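Local coordinates for protein O-methyltransferase (Bacillus halodurans, PDB 2GPY) that probably transfers a methyl group from S-adenosylmethionine to a hydroxyl oxygen of a substrate that has not been identified, at residues L59-A64 / L130-A135; L157-L162 / D206-S211. All coordinates share one frame; numbering follows the deposited sequence.

Contact 1 (L59-A64 / L130-A135)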
ATOM      1  N   LEU B  59      -1.239 -11.208  11.846  1.00 36.06           N
ATOM      2  CA  LEU B  59      -0.433 -11.653  12.990  1.00 35.81           C
ATOM      3  C   LEU B  59       0.499 -10.510  13.427  1.00 36.31           C
ATOM      4  O   LEU B  59       1.203  -9.902  12.610  1.00 35.32           O
ATOM      5  CB  LEU B  59       0.390 -12.885  12.610  1.00 36.32           C
ATOM      6  CG  LEU B  59       1.408 -13.328  13.667  1.00 34.51           C
ATOM      7  CD1 LEU B  59       0.722 -13.746  14.984  1.00 33.39           C
ATOM      8  CD2 LEU B  59       2.260 -14.442  13.117  1.00 36.22           C
ATOM      9  N   GLU B  60       0.487 -10.209  14.718  1.00 35.99           N
ATOM     10  CA  GLU B  60       1.328  -9.157  15.260  1.00 37.37           C
ATOM     11  C   GLU B  60       2.240  -9.716  16.331  1.00 36.97           C
ATOM     12  O   GLU B  60       1.787 -10.456  17.199  1.00 36.45           O
ATOM     13  CB  GLU B  60       0.451  -8.053  15.877  1.00 36.63           C
ATOM     14  CG  GLU B  60       1.182  -7.124  16.841  1.00 39.83           C
ATOM     15  CD  GLU B  60       0.237  -6.072  17.395  1.00 40.81           C
ATOM     16  OE1 GLU B  60      -0.621  -6.416  18.235  1.00 40.21           O
ATOM     17  OE2 GLU B  60       0.323  -4.921  16.904  1.00 45.62           O
ATOM     18  N   ILE B  61       3.514  -9.348  16.279  1.00 36.85           N
ATOM     19  CA  ILE B  61       4.440  -9.770  17.317  1.00 37.63           C
ATOM     20  C   ILE B  61       4.740  -8.557  18.177  1.00 37.83           C
ATOM     21  O   ILE B  61       5.357  -7.598  17.696  1.00 37.37           O
ATOM     22  CB  ILE B  61       5.759 -10.298  16.727  1.00 37.43           C
ATOM     23  CG1 ILE B  61       5.495 -11.321  15.589  1.00 39.53           C
ATOM     24  CG2 ILE B  61       6.677 -10.852  17.859  1.00 38.67           C
ATOM     25  CD1 ILE B  61       4.655 -12.542  15.953  1.00 40.74           C
ATOM     26  N   GLY B  62       4.307  -8.604  19.440  1.00 37.25           N
ATOM     27  CA  GLY B  62       4.534  -7.499  20.358  1.00 38.33           C
ATOM     28  C   GLY B  62       3.283  -6.679  20.580  1.00 38.52           C
ATOM     29  O   GLY B  62       3.183  -5.548  20.102  1.00 39.99           O
ATOM     30  N   THR B  63       2.324  -7.239  21.321  1.00 38.32           N
ATOM     31  CA  THR B  63       1.048  -6.553  21.533  1.00 38.51           C
ATOM     32  C   THR B  63       1.124  -5.297  22.372  1.00 37.60           C
ATOM     33  O   THR B  63       0.329  -4.377  22.166  1.00 36.71           O
ATOM     34  CB  THR B  63      -0.171  -7.517  21.819  1.00 41.29           C
ATOM     35  OG1 THR B  63      -1.167  -6.968  22.712  1.00 43.28           O
ATOM     36  CG2 THR B  63       0.229  -8.844  22.135  1.00 33.84           C
ATOM     37  N   ALA B  64       2.092  -5.265  23.285  1.00 37.39           N
ATOM     38  CA  ALA B  64       2.263  -4.179  24.244  1.00 38.57           C
ATOM     39  C   ALA B  64       0.923  -4.067  24.997  1.00 38.35           C
ATOM     40  O   ALA B  64       0.463  -5.086  25.508  1.00 38.38           O
ATOM     41  CB  ALA B  64       2.721  -2.860  23.511  1.00 38.48           C
ATOM     42  N   LEU B 130       1.829  -9.744   8.474  1.00 36.35           N
ATOM     43  CA  LEU B 130       2.621  -9.900   9.679  1.00 36.74           C
ATOM     44  C   LEU B 130       3.106  -8.515  10.062  1.00 37.35           C
ATOM     45  O   LEU B 130       3.657  -7.809   9.224  1.00 37.46           O
ATOM     46  CB  LEU B 130       3.852 -10.807   9.381  1.00 35.72           C
ATOM     47  CG  LEU B 130       4.915 -10.878  10.482  1.00 35.32           C
ATOM     48  CD1 LEU B 130       4.299 -11.458  11.839  1.00 33.23           C
ATOM     49  CD2 LEU B 130       6.175 -11.683  10.072  1.00 37.20           C
ATOM     50  N   PHE B 131       2.909  -8.119  11.311  1.00 37.71           N
ATOM     51  CA  PHE B 131       3.280  -6.776  11.751  1.00 39.11           C
ATOM     52  C   PHE B 131       4.337  -6.921  12.839  1.00 39.77           C
ATOM     53  O   PHE B 131       4.063  -7.506  13.887  1.00 38.83           O
ATOM     54  CB  PHE B 131       2.007  -6.064  12.294  1.00 39.88           C
ATOM     55  CG  PHE B 131       2.219  -4.626  12.716  1.00 43.09           C
ATOM     56  CD1 PHE B 131       3.218  -3.843  12.156  1.00 45.50           C
ATOM     57  CD2 PHE B 131       1.370  -4.040  13.654  1.00 47.25           C
ATOM     58  CE1 PHE B 131       3.396  -2.488  12.557  1.00 45.95           C
ATOM     59  CE2 PHE B 131       1.557  -2.686  14.079  1.00 47.91           C
ATOM     60  CZ  PHE B 131       2.568  -1.928  13.527  1.00 46.24           C
ATOM     61  N   ILE B 132       5.540  -6.396  12.574  1.00 39.39           N
ATOM     62  CA  ILE B 132       6.645  -6.446  13.513  1.00 40.28           C
ATOM     63  C   ILE B 132       7.311  -5.075  13.624  1.00 40.56           C
ATOM     64  O   ILE B 132       7.003  -4.159  12.868  1.00 39.89           O
ATOM     65  CB  ILE B 132       7.683  -7.523  13.122  1.00 39.52           C
ATOM     66  CG1 ILE B 132       8.194  -7.293  11.691  1.00 39.51           C
ATOM     67  CG2 ILE B 132       7.074  -8.936  13.257  1.00 41.12           C
ATOM     68  CD1 ILE B 132       9.214  -8.363  11.202  1.00 39.87           C
ATOM     69  N   ASP B 133       8.242  -4.957  14.557  1.00 41.43           N
ATOM     70  CA  ASP B 133       8.756  -3.663  14.964  1.00 42.61           C
ATOM     71  C   ASP B 133      10.271  -3.721  14.944  1.00 43.28           C
ATOM     72  O   ASP B 133      10.893  -4.445  15.747  1.00 43.05           O
ATOM     73  CB  ASP B 133       8.246  -3.314  16.373  1.00 43.43           C
ATOM     74  CG  ASP B 133       8.634  -1.901  16.818  1.00 45.98           C
ATOM     75  OD1 ASP B 133       9.593  -1.305  16.274  1.00 44.41           O
ATOM     76  OD2 ASP B 133       7.945  -1.380  17.719  1.00 49.66           O
ATOM     77  N   ALA B 134      10.866  -2.958  14.026  1.00 43.74           N
ATOM     78  CA  ALA B 134      12.324  -2.897  13.909  1.00 44.84           C
ATOM     79  C   ALA B 134      12.998  -2.302  15.147  1.00 45.80           C
ATOM     80  O   ALA B 134      14.231  -2.358  15.264  1.00 46.59           O
ATOM     81  CB  ALA B 134      12.728  -2.130  12.662  1.00 44.15           C
ATOM     82  N   ALA B 135      12.199  -1.732  16.051  1.00 46.88           N
ATOM     83  CA  ALA B 135      12.715  -1.108  17.285  1.00 48.19           C
ATOM     84  C   ALA B 135      12.609  -2.018  18.514  1.00 48.64           C
ATOM     85  O   ALA B 135      13.163  -1.701  19.584  1.00 49.11           O
ATOM     86  CB  ALA B 135      12.002   0.216  17.554  1.00 48.32           C
TER
HETATM   87  O   HOH W   1       8.039  -7.013  16.621  1.00 46.96           O

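Contact 2 (L157-L162 / D206-S211). With MG (magnesium ion), chain G; ZN (zinc ion), chain H.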
ATOM      1  N   LEU B 157       4.843  -5.887   7.519  1.00 37.46           N
ATOM      2  CA  LEU B 157       4.959  -4.457   7.807  1.00 39.41           C
ATOM      3  C   LEU B 157       5.913  -4.284   8.978  1.00 39.88           C
ATOM      4  O   LEU B 157       5.733  -4.921  10.039  1.00 39.55           O
ATOM      5  CB  LEU B 157       3.585  -3.883   8.177  1.00 39.76           C
ATOM      6  CG  LEU B 157       2.473  -4.157   7.177  1.00 42.58           C
ATOM      7  CD1 LEU B 157       1.131  -3.725   7.803  1.00 47.18           C
ATOM      8  CD2 LEU B 157       2.758  -3.456   5.876  1.00 45.44           C
ATOM      9  N   SER B 158       6.946  -3.462   8.797  1.00 40.35           N
ATOM     10  CA  SER B 158       7.894  -3.215   9.890  1.00 41.11           C
ATOM     11  C   SER B 158       7.813  -1.748  10.332  1.00 41.32           C
ATOM     12  O   SER B 158       8.062  -0.853   9.530  1.00 41.24           O
ATOM     13  CB  SER B 158       9.321  -3.514   9.448  1.00 41.32           C
ATOM     14  OG  SER B 158       9.492  -4.833   8.946  1.00 42.12           O
ATOM     15  N   ASP B 159       7.461  -1.508  11.592  1.00 40.50           N
ATOM     16  CA  ASP B 159       7.446  -0.162  12.154  1.00 39.65           C
ATOM     17  C   ASP B 159       8.862   0.296  12.555  1.00 39.73           C
ATOM     18  O   ASP B 159       9.744  -0.545  12.788  1.00 38.50           O
ATOM     19  CB  ASP B 159       6.528  -0.129  13.390  1.00 40.45           C
ATOM     20  CG  ASP B 159       6.187   1.283  13.825  1.00 42.25           C
ATOM     21  OD1 ASP B 159       6.391   2.240  13.030  1.00 44.73           O
ATOM     22  OD2 ASP B 159       5.732   1.433  14.977  1.00 46.04           O
ATOM     23  N   ASN B 160       9.057   1.617  12.645  1.00 38.17           N
ATOM     24  CA  ASN B 160      10.273   2.212  13.195  1.00 38.71           C
ATOM     25  C   ASN B 160      11.538   1.887  12.416  1.00 38.43           C
ATOM     26  O   ASN B 160      12.627   1.730  13.005  1.00 38.15           O
ATOM     27  CB  ASN B 160      10.434   1.871  14.704  1.00 38.09           C
ATOM     28  CG  ASN B 160       9.259   2.353  15.533  1.00 39.59           C
ATOM     29  OD1 ASN B 160       8.896   3.539  15.470  1.00 40.17           O
ATOM     30  ND2 ASN B 160       8.642   1.442  16.326  1.00 40.24           N
ATOM     31  N   VAL B 161      11.407   1.842  11.084  1.00 38.43           N
ATOM     32  CA  VAL B 161      12.525   1.519  10.196  1.00 39.54           C
ATOM     33  C   VAL B 161      13.417   2.728   9.836  1.00 40.79           C
ATOM     34  O   VAL B 161      14.556   2.531   9.385  1.00 41.01           O
ATOM     35  CB  VAL B 161      12.071   0.829   8.864  1.00 39.28           C
ATOM     36  CG1 VAL B 161      11.386  -0.500   9.134  1.00 38.17           C
ATOM     37  CG2 VAL B 161      11.163   1.736   8.084  1.00 39.42           C
ATOM     38  N   LEU B 162      12.903   3.953   9.985  1.00 41.51           N
ATOM     39  CA  LEU B 162      13.715   5.147   9.731  1.00 43.16           C
ATOM     40  C   LEU B 162      14.174   5.868  11.005  1.00 45.29           C
ATOM     41  O   LEU B 162      15.302   6.369  11.047  1.00 46.06           O
ATOM     42  CB  LEU B 162      13.019   6.135   8.785  1.00 42.71           C
ATOM     43  CG  LEU B 162      12.745   5.654   7.357  1.00 41.87           C
ATOM     44  CD1 LEU B 162      11.851   6.667   6.634  1.00 42.79           C
ATOM     45  CD2 LEU B 162      14.033   5.374   6.552  1.00 42.07           C
ATOM     46  N   ASP B 206       7.420   6.931  11.812  1.00 40.09           N
ATOM     47  CA  ASP B 206       8.843   6.656  12.048  1.00 39.35           C
ATOM     48  C   ASP B 206       9.487   5.803  10.942  1.00 39.61           C
ATOM     49  O   ASP B 206      10.581   5.260  11.109  1.00 39.68           O
ATOM     50  CB  ASP B 206       9.003   6.002  13.436  1.00 38.88           C
ATOM     51  CG  ASP B 206       8.757   6.987  14.566  1.00 38.02           C
ATOM     52  OD1 ASP B 206       8.978   8.194  14.334  1.00 38.68           O
ATOM     53  OD2 ASP B 206       8.367   6.588  15.690  1.00 36.14           O
ATOM     54  N   GLY B 207       8.805   5.695   9.804  1.00 39.88           N
ATOM     55  CA  GLY B 207       9.238   4.810   8.730  1.00 40.47           C
ATOM     56  C   GLY B 207       8.552   3.462   8.878  1.00 41.90           C
ATOM     57  O   GLY B 207       8.568   2.843   9.973  1.00 41.07           O
ATOM     58  N   ILE B 208       7.903   3.042   7.798  1.00 41.95           N
ATOM     59  CA  ILE B 208       7.251   1.750   7.739  1.00 42.43           C
ATOM     60  C   ILE B 208       7.774   1.033   6.511  1.00 43.41           C
ATOM     61  O   ILE B 208       7.656   1.557   5.398  1.00 43.38           O
ATOM     62  CB  ILE B 208       5.741   1.877   7.620  1.00 43.19           C
ATOM     63  CG1 ILE B 208       5.158   2.715   8.787  1.00 43.05           C
ATOM     64  CG2 ILE B 208       5.104   0.453   7.591  1.00 43.71           C
ATOM     65  CD1 ILE B 208       3.672   3.020   8.597  1.00 45.64           C
ATOM     66  N   ALA B 209       8.378  -0.138   6.704  1.00 42.88           N
ATOM     67  CA  ALA B 209       8.764  -0.944   5.544  1.00 42.91           C
ATOM     68  C   ALA B 209       7.595  -1.841   5.203  1.00 42.80           C
ATOM     69  O   ALA B 209       6.953  -2.415   6.105  1.00 42.93           O
ATOM     70  CB  ALA B 209       9.970  -1.769   5.858  1.00 43.90           C
ATOM     71  N   ILE B 210       7.279  -1.922   3.920  1.00 41.54           N
ATOM     72  CA  ILE B 210       6.208  -2.803   3.442  1.00 41.19           C
ATOM     73  C   ILE B 210       6.854  -3.813   2.523  1.00 39.93           C
ATOM     74  O   ILE B 210       7.319  -3.477   1.430  1.00 39.29           O
ATOM     75  CB  ILE B 210       5.137  -2.025   2.694  1.00 42.04           C
ATOM     76  CG1 ILE B 210       4.557  -0.950   3.627  1.00 43.57           C
ATOM     77  CG2 ILE B 210       4.019  -2.948   2.243  1.00 42.46           C
ATOM     78  CD1 ILE B 210       4.409   0.315   2.912  1.00 51.29           C
ATOM     79  N   SER B 211       6.936  -5.044   3.006  1.00 38.81           N
ATOM     80  CA  SER B 211       7.535  -6.123   2.233  1.00 38.35           C
ATOM     81  C   SER B 211       6.420  -6.968   1.660  1.00 37.98           C
ATOM     82  O   SER B 211       5.613  -7.522   2.403  1.00 38.37           O
ATOM     83  CB  SER B 211       8.432  -6.989   3.144  1.00 38.74           C
ATOM     84  OG  SER B 211       9.387  -6.181   3.810  1.00 39.98           O
TER
HETATM   85 MG    MG G 301       7.748   4.803  16.609  1.00 35.75          MG
HETATM   86 ZN    ZN H 302       8.552   9.514  15.917  0.75 41.04          ZN
HETATM   87  O   HOH W   2       8.747  -5.176   6.363  1.00 27.91           O
HETATM   88  O   HOH W   3       5.440   4.932  12.047  1.00 44.66           O
HETATM   89  O   HOH W   4       6.021   4.718  15.288  1.00 33.22           O
HETATM   90  O   HOH W   5       6.908   3.369  17.895  1.00 42.17           O
HETATM   91  O   HOH W   6       9.158   4.858  18.102  1.00 44.15           O
HETATM   92  O   HOH W   7       6.763   6.210  17.730  1.00 46.90           O

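Contact 1 (L59-A64 / L130-A135)
Two central parallel strands of the Rossmann-like methyltransferase sheet meet here, and the first runs into a glycine-containing turn at G62 that corresponds to motif I, the probable S-adenosylmethionine loop. F131 sits between two ladder bonds: F131 N donates to L59 O at 2.8 Å, and F131 O accepts from I61 N at 3.1 Å, both nearly along the C=O axis. Beyond them the strands part, and a water takes over the next rung, donating to I61 O and accepting from D133 N. On one face L59 and L130 lie side by side, both with CG anti to the backbone N, so that L59 CD2 rests 3.8 Å from L130 CD1. I61 crosses L130 obliquely and puts CG1 3.7 Å from I132 CG2. On the other face E60 extends alongside F131. Its OE2 comes obliquely to the ring, 3.5 Å from F131 CD2, with carboxylate and ring planes 31° apart, while its OE1 is hydrogen-bonded to S83. The face of L59, I61, L130 and I132 is apolar and covered by helix 139-146, whereas the other buries a carboxylate; burial might raise its pKa, while the S83 bond would partly offset this.

Contact 2 (L157-L162 / D206-S211)
Metal coordination closes one end of this contact, consistent with a metal-dependent O-methyltransferase. N160 OD1 (2.0 Å) and D206 OD2 (2.1 Å) both bind the magnesium, whose other four ligands are waters. The two side chains lie side by side, amide and carboxylate planes 38° apart, and the ion holds their oxygens together without a hydrogen bond between them. D206 OD1 binds a zinc ion at 2.1 Å, so one carboxylate bridges two cations, which would disperse its negative charge. One magnesium-bound water also accepts from N160 ND2, and D133 OD1 takes a hydrogen bond from the same amide nitrogen, fixing which way the amide is flipped. D159 joins through a water that accepts from D206 N and probably donates to D159 OD1.

Backbone hydrogen bonds hold the strands and the turn. S158 and A209 form an antiparallel hydrogen-bonded pair, with S158 N to A209 O and A209 N to S158 O both 2.9 Å. Past D159 the chain turns through N160 in a left-handed conformation, and V161 N then reaches G207 O at 3.2 Å from above the carbonyl plane. L162 N meets D206 O in plane.

Apolar contacts are made on both faces. L157 CD2 lies 3.8 Å from I210 CG1, the two side chains pointing the same way. V161 presses CG2 onto the bare backbone of G207, 3.2 Å from its C, while V161 CG1 touches A209 CB. L162 CD1 lies against G207 CA.

Strand 127-133 flanks strand 154-159 on its other edge, and strand 197-202 flanks strand 208-213, the antiparallel strand characteristic of the class I methyltransferase sheet. Helix 40-53 packs on L157 and I208, V161 and L162 touch I201, and H48 of the second subunit bonds to I210 O.

Overall arrangement
From the N terminus, strand 57-61 starts the sheet, and the chain builds strands 80-85 and 107-111 on one side of it before returning as strand 127-133 on the other; contact 1 closes that loop. The chain next passes through helix 139-146 into strand 154-159, then, after strand 197-202, comes back as strand 208-213 to close contact 2. The two loops follow in series, neither enclosing nor crossing the other. Neighbouring strands 127-133 and 154-159 join them, through a probable hydrogen bond from L157 N to L130 O. Together the contacts tie the parallel strands to the antiparallel strand 208-213, beside the loops that carry the magnesium.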